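Local coordinates for ARF-like GTPase (Chlamydomonas reinhardtii, PDB 4M9Q), which belongs to the ARF family of small P-loop GTPases, here with a bound magnesium ion and phosphoaminophosphonic acid-guanylate ester, at residues Lys4-Leu9 / Lys49-Asp54. Numbering follows the deposited sequence. Where two conformers were deposited one is given.
Sequences KITIAL and KIEVFD
Five backbone hydrogen bonds establish that K4-L9 and K49-D54 are parallel neighbours in the central sheet: the amides of I5, I7 and L9 donate to the carbonyls of K49, E51 and F53, while E51 and F53 donate back to I5 and I7. The bond from F53 N to I7 O is almost straight, 172° at the hydrogen.

On the sheet face bearing T6, the side chain of E51 can be traced outward. Its CB lies 3.9 Å from I5 O; CG stands anti to the backbone N (chi1 -161°), and the extended chain then runs alongside T6. CD comes nearest K4 NZ, at 3.6 Å, and there the branches separate: OE1 accepts a weak hydrogen bond from T6 OG1 at 3.5 Å, whereas OE2 forms a salt bridge with K4 NZ, also at 3.5 Å. K4 crosses obliquely to get there, its chain bent at chi2 and chi3. The other branch of T6, CG2, meets the edge of the F53 ring in its plane, 3.5 Å from F53 CE1.

The face bearing I5, I7 and L9 is apolar until D54 ends it with a carboxylate. I7 CD1 packs 3.3 Å from I50 CG2 against helix 157-190, and L9 CD2 sits 3.9 Å from V52 CG1, beside L21 of helix 17-24. The D54 side chain lies about 4 Å from the bound magnesium ion, its OD2 hydrogen-bonded to T18 and N39.

The chemistry thus implies backbone-bonded strands with a loose polar network on one face and, on the other, apolar packing that gives way to a carboxylate at the nucleotide end.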
# COMPACT_ATOMS: atom_id res chain seq x y z
N LYS A 4 -4.72 10.52 -13.15
CA LYS A 4 -5.17 9.63 -12.09
C LYS A 4 -4.15 8.53 -11.88
O LYS A 4 -3.75 7.88 -12.83
CB LYS A 4 -6.52 9.02 -12.44
CG LYS A 4 -7.00 7.92 -11.45
CD LYS A 4 -8.28 8.29 -10.69
CE LYS A 4 -9.35 7.21 -10.90
NZ LYS A 4 -10.66 7.50 -10.23
N ILE A 5 -3.73 8.35 -10.62
CA ILE A 5 -2.94 7.21 -10.15
C ILE A 5 -3.86 6.34 -9.34
O ILE A 5 -4.67 6.86 -8.61
CB ILE A 5 -1.87 7.64 -9.11
CG1 ILE A 5 -0.65 8.22 -9.77
CG2 ILE A 5 -1.29 6.47 -8.33
CD1 ILE A 5 0.48 8.25 -8.77
N THR A 6 -3.68 5.03 -9.36
CA THR A 6 -4.42 4.16 -8.49
C THR A 6 -3.39 3.42 -7.62
O THR A 6 -2.33 3.00 -8.12
CB THR A 6 -5.28 3.18 -9.31
OG1 THR A 6 -6.16 3.93 -10.15
CG2 THR A 6 -6.12 2.23 -8.43
N ILE A 7 -3.70 3.25 -6.34
CA ILE A 7 -2.81 2.66 -5.40
C ILE A 7 -3.56 1.64 -4.58
O ILE A 7 -4.70 1.89 -4.20
CB ILE A 7 -2.31 3.74 -4.45
CG1 ILE A 7 -1.25 4.57 -5.11
CG2 ILE A 7 -1.66 3.17 -3.23
CD1 ILE A 7 -1.00 5.79 -4.24
N ALA A 8 -2.94 0.50 -4.30
CA ALA A 8 -3.54 -0.50 -3.37
C ALA A 8 -2.82 -0.40 -2.09
O ALA A 8 -1.61 -0.36 -2.06
CB ALA A 8 -3.39 -1.92 -3.91
N LEU A 9 -3.56 -0.39 -1.00
CA LEU A 9 -2.99 -0.28 0.37
C LEU A 9 -3.03 -1.69 0.93
O LEU A 9 -4.11 -2.23 1.19
CB LEU A 9 -3.86 0.67 1.17
CG LEU A 9 -3.51 1.37 2.48
CD1 LEU A 9 -2.05 1.76 2.58
CD2 LEU A 9 -4.44 2.57 2.69
N LYS A 49 -4.64 12.94 -9.04
CA LYS A 49 -5.79 12.46 -8.30
C LYS A 49 -5.42 11.02 -7.99
O LYS A 49 -5.05 10.31 -8.90
CB LYS A 49 -7.05 12.55 -9.17
CG LYS A 49 -8.35 12.65 -8.38
CD LYS A 49 -9.59 12.79 -9.30
CE LYS A 49 -10.86 12.30 -8.58
NZ LYS A 49 -12.11 12.28 -9.40
N ILE A 50 -5.44 10.61 -6.73
CA ILE A 50 -5.00 9.26 -6.33
C ILE A 50 -6.18 8.50 -5.76
O ILE A 50 -6.74 8.90 -4.74
CB ILE A 50 -3.85 9.35 -5.30
CG1 ILE A 50 -2.65 10.07 -5.95
CG2 ILE A 50 -3.39 7.98 -4.92
CD1 ILE A 50 -1.86 10.88 -5.00
N GLU A 51 -6.56 7.43 -6.44
CA GLU A 51 -7.52 6.48 -5.96
C GLU A 51 -6.82 5.44 -5.08
O GLU A 51 -5.91 4.75 -5.56
CB GLU A 51 -8.15 5.81 -7.15
CG GLU A 51 -9.47 5.12 -6.85
CD GLU A 51 -10.14 4.57 -8.14
OE1 GLU A 51 -9.46 4.01 -9.06
OE2 GLU A 51 -11.37 4.70 -8.24
N VAL A 52 -7.22 5.36 -3.81
CA VAL A 52 -6.65 4.41 -2.88
C VAL A 52 -7.60 3.29 -2.49
O VAL A 52 -8.66 3.54 -1.98
CB VAL A 52 -6.18 5.09 -1.60
CG1 VAL A 52 -5.34 4.14 -0.78
CG2 VAL A 52 -5.38 6.33 -1.94
N PHE A 53 -7.22 2.05 -2.73
CA PHE A 53 -7.99 0.88 -2.32
C PHE A 53 -7.38 0.25 -1.05
O PHE A 53 -6.29 -0.27 -1.07
CB PHE A 53 -8.01 -0.11 -3.45
CG PHE A 53 -8.86 0.33 -4.61
CD1 PHE A 53 -8.29 0.73 -5.81
CD2 PHE A 53 -10.26 0.30 -4.51
CE1 PHE A 53 -9.07 1.08 -6.88
CE2 PHE A 53 -11.05 0.70 -5.59
CZ PHE A 53 -10.46 1.10 -6.78
N ASP A 54 -8.10 0.34 0.05
CA ASP A 54 -7.67 -0.23 1.31
C ASP A 54 -8.27 -1.63 1.42
O ASP A 54 -9.45 -1.77 1.65
CB ASP A 54 -8.11 0.69 2.44
CG ASP A 54 -8.08 0.02 3.81
OD1 ASP A 54 -7.25 -0.90 4.05
OD2 ASP A 54 -8.89 0.41 4.68